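Local coordinates for protein transcriptional regulator nlh2 (Aquifex aeolicus, PDB 4G3V) that probably regulates sigma54-dependent transcription, its GAF domain, captured here in an inactive state, acting as the regulatory module of the activator, at residues Y23-E26 against E27-E31; L33-L36 against Y37-G41; R107-T110 against E111-L115; P119-G123 against G124-G128; E143-Y146 against Q147-V151. All coordinates share one frame; numbering follows the deposited sequence.

Contact 1. Residues Y23-E26 against E27-E31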
loop_
_atom_site.group_PDB
_atom_site.type_symbol
_atom_site.label_atom_id
_atom_site.label_comp_id
_atom_site.label_asym_id
_atom_site.label_seq_id
_atom_site.Cartn_x
_atom_site.Cartn_y
_atom_site.Cartn_z
ATOM N N TYR A 23 -9.574 -16.916 2.164
ATOM C CA TYR A 23 -9.113 -17.847 1.142
ATOM C C TYR A 23 -7.823 -18.505 1.609
ATOM O O TYR A 23 -7.135 -17.960 2.484
ATOM C CB TYR A 23 -8.911 -17.107 -0.190
ATOM C CG TYR A 23 -10.155 -16.385 -0.648
ATOM C CD1 TYR A 23 -11.251 -17.091 -1.155
ATOM C CD2 TYR A 23 -10.257 -15.005 -0.540
ATOM C CE1 TYR A 23 -12.393 -16.440 -1.545
ATOM C CE2 TYR A 23 -11.401 -14.350 -0.921
ATOM C CZ TYR A 23 -12.465 -15.070 -1.429
ATOM O OH TYR A 23 -13.613 -14.415 -1.821
ATOM N N THR A 24 -7.493 -19.677 1.060
ATOM C CA THR A 24 -6.261 -20.346 1.474
ATOM C C THR A 24 -5.094 -19.470 1.051
ATOM O O THR A 24 -5.256 -18.562 0.234
ATOM C CB THR A 24 -6.073 -21.740 0.851
ATOM O OG1 THR A 24 -5.863 -21.606 -0.561
ATOM C CG2 THR A 24 -7.279 -22.645 1.136
ATOM N N PHE A 25 -3.923 -19.755 1.602
ATOM C CA PHE A 25 -2.735 -18.953 1.327
ATOM C C PHE A 25 -2.480 -18.925 -0.180
ATOM O O PHE A 25 -2.365 -17.859 -0.785
ATOM C CB PHE A 25 -1.525 -19.527 2.067
ATOM C CG PHE A 25 -0.271 -18.719 1.901
ATOM C CD1 PHE A 25 -0.124 -17.497 2.533
ATOM C CD2 PHE A 25 0.771 -19.191 1.121
ATOM C CE1 PHE A 25 1.046 -16.758 2.381
ATOM C CE2 PHE A 25 1.935 -18.459 0.969
ATOM C CZ PHE A 25 2.073 -17.242 1.602
ATOM N N GLU A 26 -2.433 -20.100 -0.789
ATOM C CA GLU A 26 -2.137 -20.210 -2.208
ATOM C C GLU A 26 -3.232 -19.601 -3.091
ATOM O O GLU A 26 -2.923 -18.934 -4.070
ATOM C CB GLU A 26 -1.883 -21.672 -2.588
ATOM C CG GLU A 26 -0.654 -22.271 -1.912
ATOM C CD GLU A 26 -0.922 -22.823 -0.509
ATOM O OE1 GLU A 26 -2.034 -22.609 0.060
ATOM O OE2 GLU A 26 -0.001 -23.498 0.021
ATOM N N GLU A 27 -4.504 -19.827 -2.757
ATOM C CA GLU A 27 -5.601 -19.239 -3.536
ATOM C C GLU A 27 -5.535 -17.711 -3.461
ATOM O O GLU A 27 -5.814 -17.029 -4.446
ATOM C CB GLU A 27 -6.977 -19.717 -3.046
ATOM C CG GLU A 27 -7.267 -21.227 -3.259
ATOM C CD GLU A 27 -7.624 -21.610 -4.703
ATOM O OE1 GLU A 27 -8.220 -22.691 -4.887
ATOM O OE2 GLU A 27 -7.309 -20.858 -5.654
ATOM N N SER A 28 -5.165 -17.180 -2.292
ATOM C CA SER A 28 -5.067 -15.728 -2.096
ATOM C C SER A 28 -4.007 -15.126 -3.024
ATOM O O SER A 28 -4.256 -14.127 -3.709
ATOM C CB SER A 28 -4.730 -15.399 -0.632
ATOM O OG SER A 28 -5.780 -15.817 0.248
ATOM N N LEU A 29 -2.829 -15.743 -3.057
ATOM C CA LEU A 29 -1.745 -15.257 -3.911
ATOM C C LEU A 29 -2.141 -15.310 -5.369
ATOM O O LEU A 29 -1.898 -14.369 -6.115
ATOM C CB LEU A 29 -0.475 -16.073 -3.720
ATOM C CG LEU A 29 0.136 -16.129 -2.322
ATOM C CD1 LEU A 29 1.466 -16.877 -2.372
ATOM C CD2 LEU A 29 0.310 -14.742 -1.749
ATOM N N LYS A 30 -2.769 -16.408 -5.778
ATOM C CA LYS A 30 -3.213 -16.540 -7.150
ATOM C C LYS A 30 -4.218 -15.447 -7.499
ATOM O O LYS A 30 -4.160 -14.892 -8.587
ATOM C CB LYS A 30 -3.831 -17.925 -7.389
ATOM C CG LYS A 30 -4.231 -18.166 -8.814
ATOM C CD LYS A 30 -2.998 -18.310 -9.713
ATOM C CE LYS A 30 -3.391 -18.677 -11.136
ATOM N NZ LYS A 30 -2.290 -19.364 -11.840
ATOM N N GLU A 31 -5.145 -15.146 -6.587
ATOM C CA GLU A 31 -6.188 -14.165 -6.880
ATOM C C GLU A 31 -5.568 -12.767 -7.007
ATOM O O GLU A 31 -6.002 -11.962 -7.828
ATOM C CB GLU A 31 -7.280 -14.191 -5.816
ATOM C CG GLU A 31 -8.510 -13.365 -6.153
ATOM C CD GLU A 31 -9.383 -13.962 -7.245
ATOM O OE1 GLU A 31 -9.104 -15.080 -7.743
ATOM O OE2 GLU A 31 -10.374 -13.293 -7.601
HETATM O O HOH W 1 -7.684 -14.512 1.872
#
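The N-terminal cap of helix 25-40 is built by Thr24 and the first turn that follows it. Thr24 sits at the N-cap, and its OG1 accepts the amide of Glu27 at 3.1 Å (Glu27 N to Thr24 OG1), with CG of Glu27 lying against the same oxygen. With chi1 at 67°, OG1 is lodged between the backbone N and the carbonyl carbon of its own residue, the setting from which it can bend back over the helix end. The carbonyl of Thr24 is gripped twice by Ser28: Ser28 N reaches Thr24 O at 2.9 Å, and Ser28 OG donates to Thr24 O at 2.8 Å, the two donors arriving from opposite faces of the carbonyl plane. A water donates to Ser28 OG and accepts weakly from Tyr23 N, tying the residue before the cap to the first turn. One turn on, CD1 of Leu29 touches CE2 of Phe25 at 3.7 Å, while CG of Leu29 stands over a face of that ring. The ring of Phe25 also lies nearly parallel to Phe159 of helix 139-162, and Leu29 continues onto Ile47 and Ile49 of strand 44-51 and Ala58 of strand 54-61.

Contact 2. Residues L33-L36 against Y37-G41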
loop_
_atom_site.group_PDB
_atom_site.type_symbol
_atom_site.label_atom_id
_atom_site.label_comp_id
_atom_site.label_asym_id
_atom_site.label_seq_id
_atom_site.Cartn_x
_atom_site.Cartn_y
_atom_site.Cartn_z
ATOM N N LEU A 33 -2.599 -12.153 -8.308
ATOM C CA LEU A 33 -2.024 -12.103 -9.646
ATOM C C LEU A 33 -3.112 -11.997 -10.711
ATOM O O LEU A 33 -2.925 -11.335 -11.737
ATOM C CB LEU A 33 -1.131 -13.320 -9.900
ATOM C CG LEU A 33 0.062 -13.447 -8.933
ATOM C CD1 LEU A 33 0.981 -14.615 -9.300
ATOM C CD2 LEU A 33 0.854 -12.159 -8.881
ATOM N N LYS A 34 -4.249 -12.638 -10.468
ATOM C CA LYS A 34 -5.363 -12.568 -11.396
ATOM C C LYS A 34 -5.896 -11.141 -11.507
ATOM O O LYS A 34 -6.204 -10.668 -12.605
ATOM C CB LYS A 34 -6.482 -13.515 -10.957
ATOM C CG LYS A 34 -7.652 -13.576 -11.912
ATOM C CD LYS A 34 -8.762 -14.463 -11.357
ATOM C CE LYS A 34 -8.285 -15.878 -11.102
ATOM N NZ LYS A 34 -9.354 -16.720 -10.499
ATOM N N VAL A 35 -6.001 -10.443 -10.380
ATOM C CA VAL A 35 -6.495 -9.067 -10.449
ATOM C C VAL A 35 -5.431 -8.122 -11.035
ATOM O O VAL A 35 -5.769 -7.128 -11.676
ATOM C CB VAL A 35 -7.115 -8.540 -9.109
ATOM C CG1 VAL A 35 -8.321 -9.399 -8.709
ATOM C CG2 VAL A 35 -6.128 -8.508 -8.003
ATOM N N LEU A 36 -4.151 -8.428 -10.856
ATOM C CA LEU A 36 -3.122 -7.630 -11.533
ATOM C C LEU A 36 -3.304 -7.727 -13.041
ATOM O O LEU A 36 -3.109 -6.758 -13.781
ATOM C CB LEU A 36 -1.728 -8.100 -11.150
ATOM C CG LEU A 36 -1.256 -7.567 -9.803
ATOM C CD1 LEU A 36 0.122 -8.101 -9.463
ATOM C CD2 LEU A 36 -1.241 -6.049 -9.846
ATOM N N TYR A 37 -3.680 -8.905 -13.502
ATOM C CA TYR A 37 -3.986 -9.072 -14.911
ATOM C C TYR A 37 -5.272 -8.332 -15.295
ATOM O O TYR A 37 -5.296 -7.555 -16.245
ATOM C CB TYR A 37 -4.122 -10.551 -15.237
ATOM C CG TYR A 37 -4.681 -10.792 -16.603
ATOM C CD1 TYR A 37 -3.883 -10.677 -17.724
ATOM C CD2 TYR A 37 -6.011 -11.137 -16.773
ATOM C CE1 TYR A 37 -4.398 -10.901 -18.983
ATOM C CE2 TYR A 37 -6.530 -11.361 -18.021
ATOM C CZ TYR A 37 -5.723 -11.246 -19.116
ATOM O OH TYR A 37 -6.266 -11.473 -20.346
ATOM N N SER A 38 -6.344 -8.564 -14.554
ATOM C CA SER A 38 -7.639 -8.011 -14.939
ATOM C C SER A 38 -7.705 -6.479 -14.791
ATOM O O SER A 38 -8.313 -5.805 -15.618
ATOM C CB SER A 38 -8.759 -8.692 -14.146
ATOM O OG SER A 38 -8.730 -8.295 -12.788
ATOM N N TYR A 39 -7.082 -5.930 -13.750
ATOM C CA TYR A 39 -7.086 -4.485 -13.542
ATOM C C TYR A 39 -5.967 -3.764 -14.305
ATOM O O TYR A 39 -6.203 -2.695 -14.889
ATOM C CB TYR A 39 -6.961 -4.140 -12.054
ATOM C CG TYR A 39 -8.228 -4.324 -11.237
ATOM C CD1 TYR A 39 -8.715 -5.595 -10.943
ATOM C CD2 TYR A 39 -8.922 -3.224 -10.732
ATOM C CE1 TYR A 39 -9.859 -5.764 -10.183
ATOM C CE2 TYR A 39 -10.067 -3.387 -9.966
ATOM C CZ TYR A 39 -10.531 -4.659 -9.698
ATOM O OH TYR A 39 -11.685 -4.836 -8.943
ATOM N N LEU A 40 -4.758 -4.330 -14.306
ATOM C CA LEU A 40 -3.585 -3.598 -14.802
ATOM C C LEU A 40 -2.883 -4.202 -16.016
ATOM O O LEU A 40 -1.862 -3.664 -16.459
ATOM C CB LEU A 40 -2.548 -3.438 -13.683
ATOM C CG LEU A 40 -3.006 -2.632 -12.472
ATOM C CD1 LEU A 40 -1.852 -2.440 -11.515
ATOM C CD2 LEU A 40 -3.579 -1.282 -12.903
ATOM N N GLY A 41 -3.397 -5.314 -16.537
ATOM C CA GLY A 41 -2.888 -5.893 -17.771
ATOM C C GLY A 41 -1.565 -6.623 -17.626
ATOM O O GLY A 41 -0.803 -6.762 -18.592
#
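The rings of Tyr37 and Tyr39 each turn an edge, not a face, to the preceding turn of helix 25-40: Lys34 O lies near the plane of the Tyr37 ring, and Val35 O near that of Tyr39. CD1 of Tyr39 approaches Val35 O at 3.4 Å; the same CD1 also touches Val35 CB at 3.8 Å. Beyond the segments, the Tyr37 ring meets that of Tyr61, and Tyr39 packs on Val11 of helix 4-19. Ser38 OG, turned back along the helix by a chi1 of 71°, comes within 3.4 Å of Val35 O and 3.5 Å of Lys34 O; both bonds are weak, and its single proton cannot be assigned between them. On the buried side CD2 of Leu36 meets CD1 of Leu40 at 4.0 Å. Leu40 N still bonds to Leu36 O, and Gly41 then leaves the helix with positive phi. Within this turn the Ser38 hydroxyl thus has two main-chain carbonyls as its weak options, while Leu36 and Leu40 supply a hydrocarbon surface for helix 139-162.

Contact 3. Residues R107-T110 against E111-L115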
loop_
_atom_site.group_PDB
_atom_site.type_symbol
_atom_site.label_atom_id
_atom_site.label_comp_id
_atom_site.label_asym_id
_atom_site.label_seq_id
_atom_site.Cartn_x
_atom_site.Cartn_y
_atom_site.Cartn_z
ATOM N N ARG A 107 12.331 -15.515 -24.634
ATOM C CA ARG A 107 12.004 -15.668 -26.050
ATOM C C ARG A 107 10.547 -15.327 -26.346
ATOM O O ARG A 107 10.179 -15.109 -27.497
ATOM C CB ARG A 107 12.286 -17.097 -26.501
ATOM C CG ARG A 107 11.329 -18.114 -25.927
ATOM C CD ARG A 107 11.640 -19.514 -26.438
ATOM N NE ARG A 107 10.418 -20.253 -26.725
ATOM C CZ ARG A 107 9.589 -20.700 -25.788
ATOM N NH1 ARG A 107 9.851 -20.479 -24.502
ATOM N NH2 ARG A 107 8.496 -21.360 -26.134
ATOM N N LEU A 108 9.724 -15.295 -25.302
ATOM C CA LEU A 108 8.309 -14.956 -25.436
ATOM C C LEU A 108 8.053 -13.458 -25.247
ATOM O O LEU A 108 7.014 -12.944 -25.666
ATOM C CB LEU A 108 7.477 -15.750 -24.424
ATOM C CG LEU A 108 5.980 -15.436 -24.435
ATOM C CD1 LEU A 108 5.374 -15.698 -25.821
ATOM C CD2 LEU A 108 5.252 -16.240 -23.364
ATOM N N LEU A 109 8.998 -12.768 -24.612
ATOM C CA LEU A 109 8.895 -11.326 -24.406
ATOM C C LEU A 109 9.230 -10.554 -25.678
ATOM O O LEU A 109 10.007 -11.027 -26.512
ATOM C CB LEU A 109 9.861 -10.883 -23.308
ATOM C CG LEU A 109 9.707 -11.527 -21.934
ATOM C CD1 LEU A 109 10.701 -10.920 -20.946
ATOM C CD2 LEU A 109 8.283 -11.362 -21.439
ATOM N N THR A 110 8.633 -9.371 -25.822
ATOM C CA THR A 110 9.037 -8.406 -26.843
ATOM C C THR A 110 10.082 -7.479 -26.250
ATOM O O THR A 110 10.408 -7.579 -25.070
ATOM C CB THR A 110 7.866 -7.523 -27.297
ATOM O OG1 THR A 110 7.578 -6.553 -26.284
ATOM C CG2 THR A 110 6.623 -8.364 -27.579
ATOM N N GLU A 111 10.593 -6.559 -27.058
ATOM C CA GLU A 111 11.590 -5.614 -26.575
ATOM C C GLU A 111 10.967 -4.552 -25.666
ATOM O O GLU A 111 11.678 -3.843 -24.952
ATOM C CB GLU A 111 12.303 -4.942 -27.750
ATOM C CG GLU A 111 13.438 -4.020 -27.322
ATOM C CD GLU A 111 14.268 -3.535 -28.490
ATOM O OE1 GLU A 111 14.374 -4.272 -29.498
ATOM O OE2 GLU A 111 14.814 -2.412 -28.398
ATOM N N LYS A 112 9.641 -4.453 -25.676
ATOM C CA LYS A 112 8.955 -3.448 -24.865
ATOM C C LYS A 112 8.684 -3.933 -23.441
ATOM O O LYS A 112 8.388 -3.129 -22.554
ATOM C CB LYS A 112 7.650 -3.024 -25.538
ATOM C CG LYS A 112 7.859 -2.505 -26.954
ATOM C CD LYS A 112 6.919 -1.353 -27.277
ATOM C CE LYS A 112 5.473 -1.807 -27.379
ATOM N NZ LYS A 112 4.610 -0.755 -28.008
ATOM N N HIS A 113 8.793 -5.240 -23.211
ATOM C CA HIS A 113 8.532 -5.776 -21.873
ATOM C C HIS A 113 9.549 -5.283 -20.863
ATOM O O HIS A 113 10.756 -5.330 -21.108
ATOM C CB HIS A 113 8.547 -7.304 -21.867
ATOM C CG HIS A 113 7.242 -7.921 -22.253
ATOM N ND1 HIS A 113 6.967 -8.318 -23.543
ATOM C CD2 HIS A 113 6.133 -8.191 -21.530
ATOM C CE1 HIS A 113 5.743 -8.813 -23.595
ATOM N NE2 HIS A 113 5.214 -8.748 -22.385
ATOM N N ALA A 114 9.053 -4.814 -19.723
ATOM C CA ALA A 114 9.902 -4.535 -18.575
ATOM C C ALA A 114 9.674 -5.589 -17.498
ATOM O O ALA A 114 8.636 -6.256 -17.462
ATOM C CB ALA A 114 9.617 -3.161 -18.022
ATOM N N LEU A 115 10.658 -5.727 -16.618
ATOM C CA LEU A 115 10.542 -6.573 -15.447
ATOM C C LEU A 115 10.532 -5.664 -14.224
ATOM O O LEU A 115 11.407 -4.810 -14.078
ATOM C CB LEU A 115 11.721 -7.551 -15.390
ATOM C CG LEU A 115 11.723 -8.625 -14.303
ATOM C CD1 LEU A 115 12.769 -9.694 -14.581
ATOM C CD2 LEU A 115 11.962 -8.027 -12.946
#
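A type I beta turn from Thr110 to His113 leads the chain into strand 113-122, closed by a weak bond in which His113 N approaches Thr110 O at 3.4 Å. The imidazole of His113 folds back onto Leu109 and Thr110. Its ND1 accepts the amide of Thr110 (Thr110 N to His113 ND1, 3.0 Å), the donor standing 21° out of the ring plane. A chi1 of -85° puts the ring beside its own backbone N, where ND1 comes up to that amide. Over one face lies Leu109, whose CD2 sits nearly above the ring centroid at 3.8 Å, a CH-pi contact. Thr110 OG1 takes the amide of Lys112 at 3.0 Å (Lys112 N to Thr110 OG1), and it is also bonded to Glu135 OE2 on strand 125-135. Replacing His113 by an alanine would probably leave the Thr110 amide without its acceptor and Leu109 CD2 without a flat surface to rest on, opening a gap beside the turn. In the bond from Thr110 N, ND1 serves as an acceptor, which may point to an imidazole unprotonated at that nitrogen, although a weak approach of His113 ND1 to Thr110 OG1 at 3.3 Å, which would use ND1 as donor, leaves this less certain. The buried ring therefore does two jobs, satisfying a main-chain amide through its nitrogen and offering its face to a leucine methyl.

Contact 4. Residues P119-G123 against G124-G128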
loop_
_atom_site.group_PDB
_atom_site.type_symbol
_atom_site.label_atom_id
_atom_site.label_comp_id
_atom_site.label_asym_id
_atom_site.label_seq_id
_atom_site.Cartn_x
_atom_site.Cartn_y
_atom_site.Cartn_z
ATOM N N PRO A 119 10.347 -6.449 -3.223
ATOM C CA PRO A 119 10.471 -7.339 -2.069
ATOM C C PRO A 119 9.169 -7.398 -1.271
ATOM O O PRO A 119 8.368 -6.448 -1.254
ATOM C CB PRO A 119 11.579 -6.692 -1.239
ATOM C CG PRO A 119 11.499 -5.255 -1.569
ATOM C CD PRO A 119 11.008 -5.152 -2.998
ATOM N N ILE A 120 8.973 -8.547 -0.641
ATOM C CA ILE A 120 7.881 -8.784 0.283
ATOM C C ILE A 120 8.536 -8.954 1.646
ATOM O O ILE A 120 9.235 -9.946 1.879
ATOM C CB ILE A 120 7.117 -10.071 -0.097
ATOM C CG1 ILE A 120 6.461 -9.908 -1.463
ATOM C CG2 ILE A 120 6.057 -10.405 0.943
ATOM C CD1 ILE A 120 5.940 -11.217 -2.061
ATOM N N LYS A 121 8.313 -7.984 2.530
ATOM C CA LYS A 121 9.024 -7.911 3.804
ATOM C C LYS A 121 8.115 -8.044 5.011
ATOM O O LYS A 121 7.037 -7.448 5.059
ATOM C CB LYS A 121 9.746 -6.579 3.918
ATOM C CG LYS A 121 10.882 -6.412 2.923
ATOM C CD LYS A 121 11.747 -5.214 3.295
ATOM C CE LYS A 121 12.769 -4.931 2.243
ATOM N NZ LYS A 121 13.644 -3.781 2.625
ATOM N N VAL A 122 8.589 -8.811 5.984
ATOM C CA VAL A 122 7.938 -8.941 7.276
ATOM C C VAL A 122 8.929 -8.508 8.359
ATOM O O VAL A 122 10.018 -9.108 8.524
ATOM C CB VAL A 122 7.508 -10.383 7.536
ATOM C CG1 VAL A 122 6.868 -10.497 8.910
ATOM C CG2 VAL A 122 6.554 -10.861 6.445
ATOM N N GLY A 123 8.558 -7.472 9.095
ATOM C CA GLY A 123 9.454 -6.893 10.089
ATOM C C GLY A 123 10.723 -6.356 9.438
ATOM O O GLY A 123 11.793 -6.336 10.054
ATOM N N GLY A 124 10.615 -5.937 8.177
ATOM C CA GLY A 124 11.767 -5.438 7.452
ATOM C C GLY A 124 12.663 -6.521 6.860
ATOM O O GLY A 124 13.623 -6.210 6.168
ATOM N N GLU A 125 12.360 -7.789 7.114
ATOM C CA GLU A 125 13.146 -8.883 6.538
ATOM C C GLU A 125 12.493 -9.412 5.277
ATOM O O GLU A 125 11.277 -9.616 5.252
ATOM C CB GLU A 125 13.290 -10.038 7.530
ATOM C CG GLU A 125 14.101 -9.706 8.759
ATOM C CD GLU A 125 14.447 -10.947 9.570
ATOM O OE1 GLU A 125 13.751 -11.982 9.414
ATOM O OE2 GLU A 125 15.424 -10.884 10.353
ATOM N N VAL A 126 13.293 -9.679 4.248
ATOM C CA VAL A 126 12.740 -10.224 2.997
ATOM C C VAL A 126 12.247 -11.668 3.166
ATOM O O VAL A 126 13.007 -12.579 3.515
ATOM C CB VAL A 126 13.756 -10.183 1.847
ATOM C CG1 VAL A 126 13.157 -10.756 0.587
ATOM C CG2 VAL A 126 14.257 -8.751 1.605
ATOM N N LYS A 127 10.967 -11.870 2.897
ATOM C CA LYS A 127 10.362 -13.188 2.977
ATOM C C LYS A 127 9.886 -13.662 1.613
ATOM O O LYS A 127 9.432 -14.788 1.471
ATOM C CB LYS A 127 9.179 -13.149 3.936
ATOM C CG LYS A 127 9.540 -12.722 5.340
ATOM C CD LYS A 127 10.547 -13.677 5.925
ATOM C CE LYS A 127 10.457 -13.724 7.443
ATOM N NZ LYS A 127 11.281 -14.834 7.995
ATOM N N GLY A 128 9.946 -12.782 0.616
ATOM C CA GLY A 128 9.569 -13.152 -0.734
ATOM C C GLY A 128 9.789 -12.016 -1.717
ATOM O O GLY A 128 10.275 -10.930 -1.363
HETATM O O HOH W 2 8.224 -5.185 6.704
HETATM O O HOH W 3 14.216 -3.436 5.388
#
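Backbone hydrogen bonds join the two strands about a type I' turn from Val122 to Glu125: Val122 N meets Glu125 O at 2.9 Å, and Glu125 N returns to Val122 O at 3.0 Å. Farther along, Lys127 and Gly128 both face Ile120, a classic beta bulge. Ile120 O takes Lys127 N at 2.8 Å, and Gly128 N only weakly. Ile120 N in turn bonds to Gly128 O at 2.8 Å. Among apolar contacts, CG2 of Val122 meets CG of Lys127 at 3.7 Å, the two side chains crossing at about a right angle, and CE of the extended Lys121 chain touches CG2 of Val126 at 4.1 Å. Water links the turn to Lys121: one molecule joins Lys121 NZ to Gly124 O, while NZ also bonds to Gly85 O. A leucine in place of Lys121 is likely to leave Gly85 O without this donor and break the water link to Gly124. Around this end of the hairpin, Ile120 and Val122 pack on Phe160 of helix 139-162, Pro119 and Val126 on helix 76-84, and Gly123 N bonds to Thr20 of the second subunit.

Contact 5. Residues E143-Y146 against Q147-V151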
loop_
_atom_site.group_PDB
_atom_site.type_symbol
_atom_site.label_atom_id
_atom_site.label_comp_id
_atom_site.label_asym_id
_atom_site.label_seq_id
_atom_site.Cartn_x
_atom_site.Cartn_y
_atom_site.Cartn_z
ATOM N N GLU A 143 8.081 4.077 -14.326
ATOM C CA GLU A 143 8.422 4.515 -12.976
ATOM C C GLU A 143 7.178 4.655 -12.102
ATOM O O GLU A 143 7.194 4.302 -10.921
ATOM C CB GLU A 143 9.198 5.835 -13.012
ATOM C CG GLU A 143 10.623 5.700 -13.556
ATOM C CD GLU A 143 11.364 7.036 -13.621
ATOM O OE1 GLU A 143 10.981 7.972 -12.882
ATOM O OE2 GLU A 143 12.327 7.148 -14.416
ATOM N N ASN A 144 6.095 5.156 -12.680
ATOM C CA ASN A 144 4.849 5.284 -11.938
ATOM C C ASN A 144 4.288 3.919 -11.559
ATOM O O ASN A 144 3.822 3.704 -10.437
ATOM C CB ASN A 144 3.817 6.058 -12.757
ATOM C CG ASN A 144 2.474 6.158 -12.056
ATOM O OD1 ASN A 144 2.327 6.885 -11.069
ATOM N ND2 ASN A 144 1.482 5.435 -12.571
ATOM N N PHE A 145 4.349 2.987 -12.502
ATOM C CA PHE A 145 3.813 1.658 -12.287
ATOM C C PHE A 145 4.592 0.946 -11.184
ATOM O O PHE A 145 4.021 0.197 -10.375
ATOM C CB PHE A 145 3.896 0.867 -13.586
ATOM C CG PHE A 145 2.971 -0.300 -13.639
ATOM C CD1 PHE A 145 1.660 -0.133 -14.025
ATOM C CD2 PHE A 145 3.415 -1.563 -13.326
ATOM C CE1 PHE A 145 0.804 -1.212 -14.087
ATOM C CE2 PHE A 145 2.569 -2.646 -13.377
ATOM C CZ PHE A 145 1.264 -2.474 -13.754
ATOM N N TYR A 146 5.895 1.197 -11.130
ATOM C CA TYR A 146 6.725 0.566 -10.131
ATOM C C TYR A 146 6.208 0.851 -8.722
ATOM O O TYR A 146 6.236 -0.028 -7.867
ATOM C CB TYR A 146 8.196 1.012 -10.237
ATOM C CG TYR A 146 8.835 1.082 -8.882
ATOM C CD1 TYR A 146 9.016 -0.070 -8.123
ATOM C CD2 TYR A 146 9.216 2.298 -8.331
ATOM C CE1 TYR A 146 9.574 -0.013 -6.852
ATOM C CE2 TYR A 146 9.771 2.366 -7.071
ATOM C CZ TYR A 146 9.948 1.208 -6.333
ATOM O OH TYR A 146 10.511 1.273 -5.076
ATOM N N GLN A 147 5.743 2.070 -8.470
ATOM C CA GLN A 147 5.304 2.441 -7.121
ATOM C C GLN A 147 4.174 1.510 -6.689
ATOM O O GLN A 147 4.124 1.034 -5.543
ATOM C CB GLN A 147 4.849 3.911 -7.068
ATOM C CG GLN A 147 4.583 4.437 -5.639
ATOM C CD GLN A 147 4.333 5.955 -5.569
ATOM O OE1 GLN A 147 4.209 6.627 -6.595
ATOM N NE2 GLN A 147 4.273 6.497 -4.347
ATOM N N THR A 148 3.270 1.233 -7.615
ATOM C CA THR A 148 2.133 0.381 -7.308
ATOM C C THR A 148 2.541 -1.074 -7.047
ATOM O O THR A 148 2.025 -1.715 -6.130
ATOM C CB THR A 148 1.092 0.459 -8.417
ATOM O OG1 THR A 148 0.507 1.764 -8.404
ATOM C CG2 THR A 148 0.006 -0.561 -8.202
ATOM N N ILE A 149 3.481 -1.606 -7.818
ATOM C CA ILE A 149 3.961 -2.954 -7.538
ATOM C C ILE A 149 4.634 -2.984 -6.157
ATOM O O ILE A 149 4.487 -3.954 -5.393
ATOM C CB ILE A 149 4.897 -3.464 -8.649
ATOM C CG1 ILE A 149 4.145 -3.490 -9.984
ATOM C CG2 ILE A 149 5.452 -4.862 -8.303
ATOM C CD1 ILE A 149 2.924 -4.373 -9.987
ATOM N N ASN A 150 5.370 -1.931 -5.816
ATOM C CA ASN A 150 5.968 -1.882 -4.488
ATOM C C ASN A 150 4.900 -1.919 -3.391
ATOM O O ASN A 150 5.071 -2.591 -2.372
ATOM C CB ASN A 150 6.842 -0.659 -4.302
ATOM C CG ASN A 150 7.558 -0.674 -2.949
ATOM O OD1 ASN A 150 8.446 -1.501 -2.718
ATOM N ND2 ASN A 150 7.147 0.209 -2.042
ATOM N N VAL A 151 3.806 -1.198 -3.603
ATOM C CA VAL A 151 2.702 -1.205 -2.652
ATOM C C VAL A 151 2.155 -2.619 -2.506
ATOM O O VAL A 151 1.901 -3.082 -1.398
ATOM C CB VAL A 151 1.566 -0.270 -3.086
ATOM C CG1 VAL A 151 0.295 -0.570 -2.297
ATOM C CG2 VAL A 151 1.982 1.189 -2.907
HETATM O O HOH W 4 10.993 0.274 -2.042
#
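A chi1 of 146° for Tyr146, away from the usual staggered positions, lays its ring along the helix over the next turn, beside Asn150, whose CG stands opposite the backbone N (chi1 -175°). The two side chains run side by side and point the same way, with ring and amide planes 47° apart. Tyr146 CE1 touches Asn150 CB at 3.8 Å, and at its root the ring carries Gln147 CA over one face. The outer ends do not bond directly: a water lies 3.2 Å from Tyr146 OH and donates to Asn150 OD1, bridging them. ND2 of Asn150 is taken by Asn13 of the second subunit, so the amide is held from both of its ends. Around the helix, CE2 of Phe145 meets CD1 of Ile149 at 3.8 Å in an oblique approach. Main-chain bonds support both pairs: Asn150 N reaches Tyr146 O at 2.9 Å and Ile149 N reaches Phe145 O at 3.2 Å. The helix thus offers two different surfaces. Phe145 and Ile149 lie on Ile116 of strand 113-122, whereas Tyr146, Gln147 and Asn150 pack on Ile9 of the second subunit. The last helix of the GAF domain is used on two sides, one laid on the antiparallel sheet, another turned to the second subunit.

In the fold
The five contacts follow one another along the GAF domain without overlapping. Contacts 1 and 2 are the start and the end of a single helix, their centres about 14 Å apart. Contacts 3 and 4 mark different ends of strand 113-122, about 27 Å apart between centres and on opposite sides of the chain's centre. Contacts 2 and 5 touch where helix 25-40 meets helix 139-162: Leu40 CD1 packs on Phe145 CZ at 3.8 Å. Contacts 4 and 5, about 17 Å apart between centres, both reach the second subunit, so both the hairpin turn and the last helix contribute to the subunit interface of this assembly.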